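Local coordinates for inner kinetochore subunit cnp3 (Schizosaccharomyces pombe, PDB 6O2D), which forms part of the inner kinetochore network on centromeric DNA that supports outer kinetochore assembly and chromosome segregation, the chain here being its cupin domain, at residues B[84-90]-B[115-121]; B[67-73]-B[132-138]. All blocks are in the same frame, centred on the assembly; numbering follows the deposited sequence.

Interaction 1 of 2, residues B[84-90]-B[115-121]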
loop_
_atom_site.group_PDB
_atom_site.type_symbol
_atom_site.label_atom_id
_atom_site.label_comp_id
_atom_site.label_asym_id
_atom_site.label_seq_id
_atom_site.Cartn_x
_atom_site.Cartn_y
_atom_site.Cartn_z
ATOM N N SER B 84 -10.437 -6.264 -11.199
ATOM C CA SER B 84 -9.594 -5.141 -10.802
ATOM C C SER B 84 -9.670 -3.971 -11.770
ATOM O O SER B 84 -9.398 -2.834 -11.364
ATOM C CB SER B 84 -8.139 -5.595 -10.662
ATOM O OG SER B 84 -7.558 -5.810 -11.935
ATOM N N LYS B 85 -10.055 -4.217 -13.019
ATOM C CA LYS B 85 -10.199 -3.182 -14.059
ATOM C C LYS B 85 -8.888 -2.397 -14.156
ATOM O O LYS B 85 -7.814 -3.009 -14.240
ATOM C CB LYS B 85 -11.442 -2.350 -13.759
ATOM C CG LYS B 85 -12.769 -3.044 -14.064
ATOM C CD LYS B 85 -13.960 -2.127 -13.799
ATOM C CE LYS B 85 -14.072 -1.768 -12.319
ATOM N NZ LYS B 85 -15.353 -1.069 -11.998
ATOM N N HIS B 86 -8.916 -1.069 -14.109
ATOM C CA HIS B 86 -7.744 -0.241 -14.353
ATOM C C HIS B 86 -6.918 0.011 -13.097
ATOM O O HIS B 86 -5.985 0.819 -13.141
ATOM C CB HIS B 86 -8.189 1.093 -14.943
ATOM C CG HIS B 86 -9.252 1.764 -14.134
ATOM N ND1 HIS B 86 -10.579 1.392 -14.194
ATOM C CD2 HIS B 86 -9.181 2.753 -13.212
ATOM C CE1 HIS B 86 -11.281 2.136 -13.359
ATOM N NE2 HIS B 86 -10.457 2.971 -12.753
ATOM N N ASN B 87 -7.246 -0.640 -11.983
ATOM C CA ASN B 87 -6.513 -0.474 -10.739
ATOM C C ASN B 87 -5.695 -1.720 -10.445
ATOM O O ASN B 87 -6.141 -2.842 -10.708
ATOM C CB ASN B 87 -7.446 -0.210 -9.555
ATOM C CG ASN B 87 -8.271 1.022 -9.737
ATOM O OD1 ASN B 87 -7.743 2.129 -9.787
ATOM N ND2 ASN B 87 -9.579 0.847 -9.832
ATOM N N ILE B 88 -4.494 -1.519 -9.916
ATOM C CA ILE B 88 -3.737 -2.600 -9.296
ATOM C C ILE B 88 -4.097 -2.608 -7.814
ATOM O O ILE B 88 -4.026 -1.571 -7.146
ATOM C CB ILE B 88 -2.224 -2.437 -9.515
ATOM C CG1 ILE B 88 -1.448 -3.457 -8.676
ATOM C CG2 ILE B 88 -1.771 -1.027 -9.192
ATOM C CD1 ILE B 88 -0.093 -3.829 -9.259
HETATM N N MSE B 89 -4.549 -3.757 -7.319
HETATM C CA MSE B 89 -4.897 -3.924 -5.915
HETATM C C MSE B 89 -3.714 -4.453 -5.142
HETATM O O MSE B 89 -2.942 -5.256 -5.663
HETATM C CB MSE B 89 -6.073 -4.891 -5.728
HETATM C CG MSE B 89 -7.129 -4.855 -6.806
HETATM SE SE MSE B 89 -8.477 -3.518 -6.422
HETATM C CE MSE B 89 -9.185 -4.203 -4.738
ATOM N N SER B 90 -3.589 -4.004 -3.893
ATOM C CA SER B 90 -2.649 -4.562 -2.935
ATOM C C SER B 90 -3.389 -4.887 -1.648
ATOM O O SER B 90 -4.310 -4.168 -1.250
ATOM C CB SER B 90 -1.504 -3.588 -2.635
ATOM O OG SER B 90 -0.318 -4.278 -2.301
ATOM N N PHE B 115 -0.534 -9.934 -1.281
ATOM C CA PHE B 115 -0.734 -10.306 -2.668
ATOM C C PHE B 115 -1.256 -9.094 -3.425
ATOM O O PHE B 115 -1.804 -8.159 -2.836
ATOM C CB PHE B 115 -1.671 -11.517 -2.810
ATOM C CG PHE B 115 -3.116 -11.216 -2.546
ATOM C CD1 PHE B 115 -3.608 -11.202 -1.255
ATOM C CD2 PHE B 115 -3.990 -10.976 -3.591
ATOM C CE1 PHE B 115 -4.943 -10.940 -1.013
ATOM C CE2 PHE B 115 -5.325 -10.715 -3.353
ATOM C CZ PHE B 115 -5.801 -10.700 -2.066
ATOM N N ILE B 116 -1.034 -9.105 -4.740
ATOM C CA ILE B 116 -1.483 -8.044 -5.627
ATOM C C ILE B 116 -2.486 -8.621 -6.604
ATOM O O ILE B 116 -2.402 -9.785 -7.000
ATOM C CB ILE B 116 -0.330 -7.391 -6.415
ATOM C CG1 ILE B 116 0.485 -8.471 -7.142
ATOM C CG2 ILE B 116 0.516 -6.536 -5.504
ATOM C CD1 ILE B 116 1.343 -7.938 -8.263
ATOM N N VAL B 117 -3.431 -7.787 -7.010
ATOM C CA VAL B 117 -4.283 -8.116 -8.141
ATOM C C VAL B 117 -3.938 -7.119 -9.235
ATOM O O VAL B 117 -4.386 -5.965 -9.174
ATOM C CB VAL B 117 -5.771 -8.056 -7.766
ATOM C CG1 VAL B 117 -6.635 -8.535 -8.929
ATOM C CG2 VAL B 117 -6.036 -8.864 -6.504
ATOM N N PRO B 118 -3.129 -7.493 -10.227
ATOM C CA PRO B 118 -2.777 -6.539 -11.285
ATOM C C PRO B 118 -4.016 -6.065 -12.023
ATOM O O PRO B 118 -5.079 -6.690 -11.978
ATOM C CB PRO B 118 -1.855 -7.344 -12.209
ATOM C CG PRO B 118 -1.365 -8.479 -11.377
ATOM C CD PRO B 118 -2.458 -8.790 -10.400
ATOM N N ARG B 119 -3.860 -4.944 -12.726
ATOM C CA ARG B 119 -4.951 -4.424 -13.540
ATOM C C ARG B 119 -5.383 -5.474 -14.556
ATOM O O ARG B 119 -4.557 -6.226 -15.079
ATOM C CB ARG B 119 -4.514 -3.147 -14.260
ATOM C CG ARG B 119 -4.064 -2.022 -13.336
ATOM C CD ARG B 119 -3.493 -0.842 -14.118
ATOM N NE ARG B 119 -2.201 -1.157 -14.721
ATOM C CZ ARG B 119 -1.556 -0.362 -15.566
ATOM N NH1 ARG B 119 -2.073 0.810 -15.918
ATOM N NH2 ARG B 119 -0.387 -0.744 -16.059
ATOM N N GLY B 120 -6.687 -5.518 -14.828
ATOM C CA GLY B 120 -7.250 -6.438 -15.806
ATOM C C GLY B 120 -7.352 -7.881 -15.353
ATOM O O GLY B 120 -7.241 -8.786 -16.178
ATOM N N ASN B 121 -7.558 -8.125 -14.059
ATOM C CA ASN B 121 -7.637 -9.479 -13.522
ATOM C C ASN B 121 -8.843 -9.589 -12.591
ATOM O O ASN B 121 -9.563 -8.615 -12.355
ATOM C CB ASN B 121 -6.332 -9.865 -12.822
ATOM C CG ASN B 121 -5.151 -9.870 -13.774
ATOM O OD1 ASN B 121 -4.874 -10.869 -14.424
ATOM N ND2 ASN B 121 -4.459 -8.744 -13.868
HETATM O O HOH W 1 -10.048 -6.576 -14.486
#

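Interaction 2 of 2, residues B[67-73]-B[132-138]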
loop_
_atom_site.group_PDB
_atom_site.type_symbol
_atom_site.label_atom_id
_atom_site.label_comp_id
_atom_site.label_asym_id
_atom_site.label_seq_id
_atom_site.Cartn_x
_atom_site.Cartn_y
_atom_site.Cartn_z
ATOM N N ALA B 67 -5.327 5.321 -3.458
ATOM C CA ALA B 67 -6.200 5.292 -2.288
ATOM C C ALA B 67 -5.823 4.088 -1.433
ATOM O O ALA B 67 -5.304 3.093 -1.946
ATOM C CB ALA B 67 -7.682 5.236 -2.675
ATOM N N ALA B 68 -6.069 4.187 -0.125
ATOM C CA ALA B 68 -5.765 3.084 0.784
ATOM C C ALA B 68 -6.740 3.058 1.956
ATOM O O ALA B 68 -7.277 4.095 2.368
ATOM C CB ALA B 68 -4.323 3.166 1.294
ATOM N N GLY B 69 -6.942 1.866 2.506
ATOM C CA GLY B 69 -7.878 1.715 3.598
ATOM C C GLY B 69 -7.742 0.380 4.296
ATOM O O GLY B 69 -6.745 -0.328 4.137
ATOM N N VAL B 70 -8.774 0.046 5.075
ATOM C CA VAL B 70 -8.811 -1.190 5.842
ATOM C C VAL B 70 -10.132 -1.899 5.580
ATOM O O VAL B 70 -11.190 -1.263 5.494
ATOM C CB VAL B 70 -8.609 -0.932 7.357
ATOM C CG1 VAL B 70 -9.543 0.161 7.861
ATOM C CG2 VAL B 70 -8.790 -2.218 8.173
ATOM N N VAL B 71 -10.048 -3.220 5.420
ATOM C CA VAL B 71 -11.192 -4.111 5.288
ATOM C C VAL B 71 -11.046 -5.189 6.353
ATOM O O VAL B 71 -9.937 -5.684 6.589
ATOM C CB VAL B 71 -11.280 -4.746 3.874
ATOM C CG1 VAL B 71 -12.249 -5.934 3.849
ATOM C CG2 VAL B 71 -11.661 -3.711 2.832
ATOM N N GLU B 72 -12.170 -5.535 7.001
ATOM C CA GLU B 72 -12.276 -6.660 7.928
ATOM C C GLU B 72 -13.331 -7.634 7.427
ATOM O O GLU B 72 -14.351 -7.216 6.880
ATOM C CB GLU B 72 -12.679 -6.243 9.347
ATOM C CG GLU B 72 -12.744 -7.431 10.281
ATOM C CD GLU B 72 -13.277 -7.089 11.614
ATOM O OE1 GLU B 72 -12.822 -6.066 12.164
ATOM O OE2 GLU B 72 -14.170 -7.820 12.088
HETATM N N MSE B 73 -13.102 -8.927 7.637
HETATM C CA MSE B 73 -14.076 -9.931 7.231
HETATM C C MSE B 73 -14.427 -10.845 8.395
HETATM O O MSE B 73 -13.556 -11.508 8.965
HETATM C CB MSE B 73 -13.505 -10.725 6.068
HETATM C CG MSE B 73 -13.483 -9.870 4.835
HETATM SE SE MSE B 73 -13.020 -10.840 3.253
HETATM C CE MSE B 73 -11.108 -11.041 3.534
ATOM N N ALA B 132 -11.969 -12.935 12.955
ATOM C CA ALA B 132 -12.171 -12.012 11.845
ATOM C C ALA B 132 -10.840 -11.653 11.198
ATOM O O ALA B 132 -9.812 -11.538 11.869
ATOM C CB ALA B 132 -12.893 -10.740 12.302
ATOM N N VAL B 133 -10.855 -11.480 9.884
ATOM C CA VAL B 133 -9.657 -11.109 9.144
ATOM C C VAL B 133 -9.704 -9.608 8.948
ATOM O O VAL B 133 -10.781 -9.037 8.749
ATOM C CB VAL B 133 -9.571 -11.836 7.790
ATOM C CG1 VAL B 133 -8.436 -11.243 6.942
ATOM C CG2 VAL B 133 -9.397 -13.337 8.009
ATOM N N ARG B 134 -8.546 -8.964 9.017
ATOM C CA ARG B 134 -8.456 -7.522 8.914
ATOM C C ARG B 134 -7.341 -7.300 7.893
ATOM O O ARG B 134 -6.259 -7.901 8.009
ATOM C CB ARG B 134 -8.139 -6.877 10.278
ATOM C CG ARG B 134 -7.562 -5.469 10.188
ATOM C CD ARG B 134 -6.973 -4.906 11.503
ATOM N NE ARG B 134 -7.730 -5.111 12.749
ATOM C CZ ARG B 134 -8.912 -4.571 13.030
ATOM N NH1 ARG B 134 -9.551 -3.837 12.128
ATOM N NH2 ARG B 134 -9.485 -4.824 14.200
ATOM N N LEU B 135 -7.609 -6.476 6.863
ATOM C CA LEU B 135 -6.634 -6.246 5.800
ATOM C C LEU B 135 -6.366 -4.768 5.602
ATOM O O LEU B 135 -7.278 -3.945 5.679
ATOM C CB LEU B 135 -7.094 -6.823 4.463
ATOM C CG LEU B 135 -7.652 -8.229 4.337
ATOM C CD1 LEU B 135 -8.623 -8.298 3.146
ATOM C CD2 LEU B 135 -6.506 -9.206 4.188
ATOM N N TYR B 136 -5.120 -4.463 5.259
ATOM C CA TYR B 136 -4.734 -3.152 4.758
ATOM C C TYR B 136 -4.680 -3.204 3.235
ATOM O O TYR B 136 -3.913 -3.991 2.670
ATOM C CB TYR B 136 -3.377 -2.742 5.333
ATOM C CG TYR B 136 -2.829 -1.483 4.722
ATOM C CD1 TYR B 136 -3.454 -0.264 4.941
ATOM C CD2 TYR B 136 -1.698 -1.506 3.922
ATOM C CE1 TYR B 136 -2.966 0.894 4.395
ATOM C CE2 TYR B 136 -1.201 -0.340 3.365
ATOM C CZ TYR B 136 -1.843 0.851 3.607
ATOM O OH TYR B 136 -1.371 2.017 3.058
ATOM N N TYR B 137 -5.487 -2.379 2.568
ATOM C CA TYR B 137 -5.538 -2.397 1.112
ATOM C C TYR B 137 -5.039 -1.082 0.530
ATOM O O TYR B 137 -5.165 -0.016 1.141
ATOM C CB TYR B 137 -6.960 -2.681 0.589
ATOM C CG TYR B 137 -7.933 -1.511 0.644
ATOM C CD1 TYR B 137 -7.976 -0.555 -0.370
ATOM C CD2 TYR B 137 -8.829 -1.380 1.698
ATOM C CE1 TYR B 137 -8.861 0.516 -0.316
ATOM C CE2 TYR B 137 -9.730 -0.320 1.755
ATOM C CZ TYR B 137 -9.736 0.627 0.752
ATOM O OH TYR B 137 -10.628 1.680 0.813
ATOM N N THR B 138 -4.466 -1.175 -0.666
ATOM C CA THR B 138 -4.162 -0.017 -1.488
ATOM C C THR B 138 -4.590 -0.348 -2.907
ATOM O O THR B 138 -4.439 -1.490 -3.351
ATOM C CB THR B 138 -2.665 0.352 -1.448
ATOM O OG1 THR B 138 -1.912 -0.600 -2.201
ATOM C CG2 THR B 138 -2.135 0.357 -0.008
#

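Interaction 1 of 2, residues B[84-90]-B[115-121]
Phe115 lies in the strand 113-117, and its backbone pairs antiparallel with a strand of the second subunit. Ile116 packs loosely on Ile88, CD1 to CD1 at 4.5 Å. Val117 forms the antiparallel hydrogen-bonded pair with Met89: Met89 N to Val117 O and Val117 N to Met89 O are both 2.9 Å. Beside these bonds, CG of selenomethionine Met89 lies 3.6 Å from CB of Val117. Past Val117 the ladder ends and a loop follows. Pro118 O accepts a bond from Ser84 OG at 2.6 Å. The aliphatic part of Arg119 packs along the Asn87-Ile88 backbone, with Arg119 CG 3.5 Å from Ile88 N. Gly120, with positive phi, gives its N to Lys85 O at 2.8 Å. Asn121 N donates to Ser84 OG (3.1 Å), and Asn121 O accepts from Ser84 N (2.8 Å). Water 1 bridges Lys85 N and Asn121 O. Beyond the ladder, polar bonds from Ser84 and the backbone thus join the type II' turn 84-87 to the loop 118-121.

Interaction 2 of 2, residues B[67-73]-B[132-138]
Strands 67-73 and 133-138 run antiparallel, with their axes 4.5 Å apart at closest approach and 159° between their directions. Three hydrogen-bonded pairs alternate with three non-hydrogen-bonded pairs. Gly69 and Tyr137 exchange two bonds, Gly69 N to Tyr137 O and Tyr137 N to Gly69 O, both 2.9 Å. Val71 N reaches Leu135 O at 2.9 Å, and the return bond from Leu135 N to Val71 O is very short at 2.5 Å. Met73 N to Val133 O is 2.6 Å, and Val133 N to Met73 O is 2.9 Å. The ladder lies inside a five-stranded sheet, between strands 55-62 and 88-95. This sheet is one wall of the cupin jelly-roll barrel, the domain through which cnp3 dimerises. Selenomethionine Met73, Val71, Val133, Leu135 and Tyr137 share one face. There Met73 CE sits 3.7 Å from Leu135 CD1, and Met73 also touches Ile125 of the other sheet. The Tyr137 ring lies over Gly69 in a CH-pi contact, 3.7 Å from Gly69 CA to the ring centroid. A CB on Gly69 would clash with that ring. Val70, Glu72, Arg134 and Tyr136 lie on the opposite face. Glu72 OE1 makes a long salt bridge to Arg134 NH1 at 4.0 Å, while Glu72 OE2 pairs with Lys55. Tyr136 OH bonds to Ser90 of the second subunit.

Both contacts reach the same five-stranded cupin sheet; interaction 1 also takes in a turn and a loop. Strands 88-95 and 133-140 are neighbours there, and Ser90 N lies 2.7 Å from Thr138 O, a probable hydrogen bond. Interaction 2 is the more buried and sits nearer the centre of the chain. It is a regular ladder with one largely apolar face and a mixed face carrying Val70, Tyr136 and the long Glu72-Arg134 salt bridge. Interaction 1 is partly buried, at the outermost strand within the chain. Its ladder is short and gives way to polar loop contacts and a water. Both touch the second subunit: 84-90/115-121 through many residues, 67-73/132-138 through Tyr136 and Thr138.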